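Local coordinates for protein phosphoribosylamine--glycine ligase (Thermotoga maritima, PDB 1VKZ) that catalyses the ATP-dependent joining of glycine to 5-phosphoribosylamine, giving glycinamide ribonucleotide in the de novo synthesis of purines, at residues 108-120 / 251-263. Sequence-based numbering, arbitrary orientation.
Sequences VYAKRFMKKYGIR and LFDKTLWGVEKEG
In the ATP-grasp domain, the Schellman-capped end of helix 108-116 meets the last turns of helix 251-261, with Y117 laid over the backbone of G258. The G258 CA sits 3.4 Å from the centroid of the Y117 ring, almost on its normal, a CH-pi contact that the missing side chain permits: a CB here would run into both Y117 and F113. With CG anti to its carbonyl carbon (chi1 -66°), the Y117 ring reaches across to this helix and carries its hydroxyl to E262. Y117 OH donates to E262 OE2 at 2.7 Å from well above the carboxylate plane, while K116, its chain extended beyond CG, brings NZ to the syn side of the same oxygen in a 2.6 Å salt bridge. OE2 is thus gripped twice. Y117 also turns its edge toward the face of the five-membered ring of W257, an offset edge-to-face pair with planes 83° apart. Replaced by an alanine, Y117 would probably leave the G258 backbone without its aromatic cover and E262 OE2 without one of these two donors, the K116 salt bridge remaining. Deeper in, F113 comes edge-on, its CZ 3.5 Å from T255 O, and L103 of helix 98-105 packs against the same phenylalanine. Beyond G118, whose positive phi ends the helix, I119 CG2 meets L251 CD2 at 3.8 Å and I119 CD1 lies against T255. The T255 hydroxyl itself bonds to L251 O and to Y286, on the strand that also carries the predicted magnesium ligand E285. The capped end of one helix thus abuts the side of the other at a glycine, the two segment axes at 102°, beside the antiparallel sheet containing strand 280-287 of the ATP-grasp fold.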
loop_
_atom_site.group_PDB
_atom_site.type_symbol
_atom_site.label_atom_id
_atom_site.label_comp_id
_atom_site.label_asym_id
_atom_site.label_seq_id
_atom_site.Cartn_x
_atom_site.Cartn_y
_atom_site.Cartn_z
ATOM N N VAL A 108 -2.721 2.191 17.823
ATOM C CA VAL A 108 -2.817 1.743 19.198
ATOM C C VAL A 108 -3.619 0.461 19.324
ATOM O O VAL A 108 -3.182 -0.476 19.999
ATOM C CB VAL A 108 -3.484 2.767 20.078
ATOM C CG1 VAL A 108 -3.573 2.243 21.513
ATOM C CG2 VAL A 108 -2.697 4.081 20.027
ATOM N N TYR A 109 -4.810 0.425 18.708
ATOM C CA TYR A 109 -5.578 -0.799 18.709
ATOM C C TYR A 109 -4.740 -1.934 18.167
ATOM O O TYR A 109 -4.774 -3.027 18.712
ATOM C CB TYR A 109 -6.871 -0.666 17.922
ATOM C CG TYR A 109 -7.619 -1.984 17.739
ATOM C CD1 TYR A 109 -8.474 -2.460 18.719
ATOM C CD2 TYR A 109 -7.452 -2.751 16.597
ATOM C CE1 TYR A 109 -9.170 -3.657 18.549
ATOM C CE2 TYR A 109 -8.126 -3.942 16.427
ATOM C CZ TYR A 109 -8.980 -4.379 17.405
ATOM O OH TYR A 109 -9.649 -5.555 17.245
ATOM N N ALA A 110 -3.970 -1.686 17.104
ATOM C CA ALA A 110 -3.252 -2.764 16.444
ATOM C C ALA A 110 -2.279 -3.385 17.401
ATOM O O ALA A 110 -2.154 -4.613 17.461
ATOM C CB ALA A 110 -2.549 -2.255 15.180
ATOM N N LYS A 111 -1.625 -2.546 18.199
ATOM C CA LYS A 111 -0.636 -3.023 19.177
ATOM C C LYS A 111 -1.223 -3.836 20.294
ATOM O O LYS A 111 -0.614 -4.805 20.743
ATOM C CB LYS A 111 0.112 -1.846 19.782
ATOM C CG LYS A 111 1.172 -1.331 18.907
ATOM C CD LYS A 111 2.198 -2.419 18.607
ATOM C CE LYS A 111 3.626 -1.879 18.527
ATOM N NZ LYS A 111 4.644 -2.972 18.707
ATOM N N ARG A 112 -2.402 -3.437 20.770
ATOM C CA ARG A 112 -3.039 -4.167 21.847
ATOM C C ARG A 112 -3.554 -5.502 21.364
ATOM O O ARG A 112 -3.517 -6.509 22.064
ATOM C CB ARG A 112 -4.110 -3.300 22.473
ATOM C CG ARG A 112 -3.487 -2.329 23.455
ATOM C CD ARG A 112 -4.250 -1.076 23.664
ATOM N NE ARG A 112 -3.606 -0.181 24.613
ATOM C CZ ARG A 112 -4.163 0.947 25.040
ATOM N NH1 ARG A 112 -5.349 1.333 24.570
ATOM N NH2 ARG A 112 -3.531 1.702 25.925
ATOM N N PHE A 113 -4.021 -5.482 20.134
ATOM C CA PHE A 113 -4.458 -6.666 19.440
ATOM C C PHE A 113 -3.318 -7.679 19.390
ATOM O O PHE A 113 -3.454 -8.821 19.829
ATOM C CB PHE A 113 -4.878 -6.255 18.027
ATOM C CG PHE A 113 -5.263 -7.398 17.155
ATOM C CD1 PHE A 113 -6.496 -7.991 17.284
ATOM C CD2 PHE A 113 -4.383 -7.905 16.234
ATOM C CE1 PHE A 113 -6.838 -9.043 16.472
ATOM C CE2 PHE A 113 -4.719 -8.983 15.434
ATOM C CZ PHE A 113 -5.942 -9.544 15.554
HETATM N N MSE A 114 -2.178 -7.247 18.871
HETATM C CA MSE A 114 -1.038 -8.125 18.740
HETATM C C MSE A 114 -0.511 -8.695 20.105
HETATM O O MSE A 114 -0.113 -9.864 20.218
HETATM C CB MSE A 114 0.048 -7.367 18.014
HETATM C CG MSE A 114 -0.299 -7.029 16.607
HETATM SE SE MSE A 114 1.230 -6.213 15.706
HETATM C CE MSE A 114 0.848 -4.262 15.768
ATOM N N LYS A 115 -0.483 -7.852 21.133
ATOM C CA LYS A 115 -0.102 -8.315 22.462
ATOM C C LYS A 115 -1.071 -9.428 22.887
ATOM O O LYS A 115 -0.650 -10.485 23.300
ATOM C CB LYS A 115 -0.122 -7.161 23.466
ATOM C CG LYS A 115 0.716 -7.404 24.744
ATOM C CD LYS A 115 0.180 -6.628 25.959
ATOM C CE LYS A 115 0.313 -5.110 25.800
ATOM N NZ LYS A 115 -0.500 -4.307 26.791
ATOM N N LYS A 116 -2.368 -9.178 22.721
ATOM C CA LYS A 116 -3.430 -10.143 23.042
ATOM C C LYS A 116 -3.263 -11.487 22.316
ATOM O O LYS A 116 -3.250 -12.550 22.928
ATOM C CB LYS A 116 -4.788 -9.539 22.678
ATOM C CG LYS A 116 -5.937 -9.918 23.593
ATOM C CD LYS A 116 -7.249 -9.382 23.052
ATOM C CE LYS A 116 -8.409 -9.883 23.862
ATOM N NZ LYS A 116 -9.680 -9.831 23.099
ATOM N N TYR A 117 -3.107 -11.446 21.008
ATOM C CA TYR A 117 -3.058 -12.669 20.256
ATOM C C TYR A 117 -1.632 -13.215 20.008
ATOM O O TYR A 117 -1.430 -14.090 19.173
ATOM C CB TYR A 117 -3.897 -12.452 18.981
ATOM C CG TYR A 117 -5.361 -12.263 19.312
ATOM C CD1 TYR A 117 -6.131 -13.342 19.748
ATOM C CD2 TYR A 117 -5.970 -11.014 19.258
ATOM C CE1 TYR A 117 -7.480 -13.193 20.090
ATOM C CE2 TYR A 117 -7.328 -10.855 19.603
ATOM C CZ TYR A 117 -8.068 -11.953 20.015
ATOM O OH TYR A 117 -9.394 -11.840 20.353
ATOM N N GLY A 118 -0.650 -12.724 20.759
ATOM C CA GLY A 118 0.734 -13.245 20.705
ATOM C C GLY A 118 1.429 -13.064 19.366
ATOM O O GLY A 118 2.124 -13.962 18.909
ATOM N N ILE A 119 1.229 -11.895 18.747
ATOM C CA ILE A 119 1.778 -11.576 17.446
ATOM C C ILE A 119 3.059 -10.753 17.654
ATOM O O ILE A 119 3.062 -9.718 18.327
ATOM C CB ILE A 119 0.740 -10.810 16.620
ATOM C CG1 ILE A 119 -0.476 -11.707 16.290
ATOM C CG2 ILE A 119 1.338 -10.287 15.328
ATOM C CD1 ILE A 119 -1.733 -10.942 16.148
ATOM N N ARG A 120 4.155 -11.223 17.068
ATOM C CA ARG A 120 5.456 -10.706 17.401
ATOM C C ARG A 120 5.569 -9.284 16.905
ATOM O O ARG A 120 5.430 -9.011 15.725
ATOM C CB ARG A 120 6.561 -11.586 16.823
ATOM C CG ARG A 120 7.966 -11.158 17.231
ATOM C CD ARG A 120 9.092 -11.998 16.598
ATOM N NE ARG A 120 8.887 -13.443 16.760
ATOM C CZ ARG A 120 8.240 -14.241 15.906
ATOM N NH1 ARG A 120 7.704 -13.763 14.797
ATOM N NH2 ARG A 120 8.130 -15.538 16.167
ATOM N N LEU A 251 2.491 -15.374 11.272
ATOM C CA LEU A 251 1.975 -14.027 11.585
ATOM C C LEU A 251 0.593 -13.800 10.996
ATOM O O LEU A 251 -0.286 -13.223 11.663
ATOM C CB LEU A 251 2.938 -12.938 11.095
ATOM C CG LEU A 251 4.211 -12.750 11.921
ATOM C CD1 LEU A 251 5.158 -11.699 11.280
ATOM C CD2 LEU A 251 3.878 -12.410 13.380
ATOM N N PHE A 252 0.405 -14.229 9.749
ATOM C CA PHE A 252 -0.910 -14.173 9.100
ATOM C C PHE A 252 -1.958 -15.015 9.824
ATOM O O PHE A 252 -3.080 -14.538 10.072
ATOM C CB PHE A 252 -0.798 -14.622 7.654
ATOM C CG PHE A 252 -0.384 -13.544 6.723
ATOM C CD1 PHE A 252 -1.206 -12.462 6.503
ATOM C CD2 PHE A 252 0.822 -13.614 6.052
ATOM C CE1 PHE A 252 -0.815 -11.462 5.637
ATOM C CE2 PHE A 252 1.207 -12.629 5.181
ATOM C CZ PHE A 252 0.396 -11.561 4.971
ATOM N N ASP A 253 -1.587 -16.246 10.177
ATOM C CA ASP A 253 -2.499 -17.120 10.895
ATOM C C ASP A 253 -2.938 -16.525 12.228
ATOM O O ASP A 253 -4.130 -16.580 12.555
ATOM C CB ASP A 253 -1.904 -18.518 11.118
ATOM C CG ASP A 253 -2.379 -19.535 10.079
ATOM O OD1 ASP A 253 -3.506 -19.355 9.521
ATOM O OD2 ASP A 253 -1.689 -20.554 9.778
ATOM N N LYS A 254 -1.998 -15.984 13.004
ATOM C CA LYS A 254 -2.319 -15.529 14.357
ATOM C C LYS A 254 -3.139 -14.257 14.291
ATOM O O LYS A 254 -4.027 -14.048 15.104
ATOM C CB LYS A 254 -1.075 -15.341 15.211
ATOM C CG LYS A 254 -0.612 -16.557 16.044
ATOM C CD LYS A 254 0.638 -16.154 16.862
ATOM C CE LYS A 254 0.895 -17.023 18.103
ATOM N NZ LYS A 254 1.665 -18.289 17.815
ATOM N N THR A 255 -2.872 -13.443 13.272
ATOM C CA THR A 255 -3.651 -12.233 12.976
ATOM C C THR A 255 -5.070 -12.557 12.569
ATOM O O THR A 255 -6.015 -11.924 13.032
ATOM C CB THR A 255 -2.976 -11.436 11.861
ATOM O OG1 THR A 255 -1.688 -10.983 12.301
ATOM C CG2 THR A 255 -3.738 -10.136 11.568
ATOM N N LEU A 256 -5.233 -13.535 11.697
ATOM C CA LEU A 256 -6.573 -13.935 11.271
ATOM C C LEU A 256 -7.368 -14.630 12.359
ATOM O O LEU A 256 -8.595 -14.427 12.470
ATOM C CB LEU A 256 -6.488 -14.798 10.024
ATOM C CG LEU A 256 -5.847 -14.018 8.887
ATOM C CD1 LEU A 256 -5.700 -14.881 7.658
ATOM C CD2 LEU A 256 -6.662 -12.759 8.619
ATOM N N TRP A 257 -6.700 -15.463 13.151
ATOM C CA TRP A 257 -7.337 -16.065 14.332
ATOM C C TRP A 257 -7.830 -14.959 15.268
ATOM O O TRP A 257 -8.995 -14.988 15.710
ATOM C CB TRP A 257 -6.400 -17.047 15.047
ATOM C CG TRP A 257 -6.789 -17.345 16.449
ATOM C CD1 TRP A 257 -6.051 -17.110 17.570
ATOM C CD2 TRP A 257 -8.025 -17.901 16.891
ATOM N NE1 TRP A 257 -6.748 -17.490 18.687
ATOM C CE2 TRP A 257 -7.972 -17.975 18.295
ATOM C CE3 TRP A 257 -9.197 -18.324 16.238
ATOM C CZ2 TRP A 257 -9.032 -18.472 19.056
ATOM C CZ3 TRP A 257 -10.255 -18.808 16.995
ATOM C CH2 TRP A 257 -10.163 -18.881 18.380
ATOM N N GLY A 258 -6.971 -13.978 15.539
ATOM C CA GLY A 258 -7.335 -12.881 16.410
ATOM C C GLY A 258 -8.571 -12.146 15.930
ATOM O O GLY A 258 -9.450 -11.837 16.727
ATOM N N VAL A 259 -8.666 -11.894 14.624
ATOM C CA VAL A 259 -9.888 -11.284 14.030
ATOM C C VAL A 259 -11.119 -12.156 14.277
ATOM O O VAL A 259 -12.190 -11.646 14.647
ATOM C CB VAL A 259 -9.754 -11.044 12.508
ATOM C CG1 VAL A 259 -11.037 -10.410 11.941
ATOM C CG2 VAL A 259 -8.551 -10.152 12.172
ATOM N N GLU A 260 -10.986 -13.462 14.057
ATOM C CA GLU A 260 -12.104 -14.367 14.274
ATOM C C GLU A 260 -12.473 -14.378 15.742
ATOM O O GLU A 260 -13.635 -14.284 16.069
ATOM C CB GLU A 260 -11.794 -15.786 13.811
ATOM C CG GLU A 260 -12.240 -16.110 12.390
ATOM C CD GLU A 260 -12.273 -17.627 12.124
ATOM O OE1 GLU A 260 -12.013 -18.454 13.062
ATOM O OE2 GLU A 260 -12.568 -17.996 10.956
ATOM N N LYS A 261 -11.486 -14.484 16.624
ATOM C CA LYS A 261 -11.767 -14.424 18.032
ATOM C C LYS A 261 -12.396 -13.078 18.497
ATOM O O LYS A 261 -13.145 -13.055 19.476
ATOM C CB LYS A 261 -10.530 -14.777 18.856
ATOM C CG LYS A 261 -10.864 -14.993 20.341
ATOM C CD LYS A 261 -10.366 -16.314 20.838
ATOM C CE LYS A 261 -10.815 -16.563 22.241
ATOM N NZ LYS A 261 -10.300 -15.558 23.202
ATOM N N GLU A 262 -12.130 -11.973 17.791
ATOM C CA GLU A 262 -12.880 -10.720 18.059
ATOM C C GLU A 262 -14.327 -10.742 17.519
ATOM O O GLU A 262 -15.108 -9.846 17.823
ATOM C CB GLU A 262 -12.131 -9.471 17.540
ATOM C CG GLU A 262 -10.895 -9.077 18.344
ATOM C CD GLU A 262 -11.135 -9.015 19.844
ATOM O OE1 GLU A 262 -12.277 -8.695 20.253
ATOM O OE2 GLU A 262 -10.193 -9.295 20.628
ATOM N N GLY A 263 -14.686 -11.757 16.737
ATOM C CA GLY A 263 -16.063 -11.977 16.317
ATOM C C GLY A 263 -16.327 -11.642 14.868
ATOM O O GLY A 263 -17.470 -11.703 14.403
#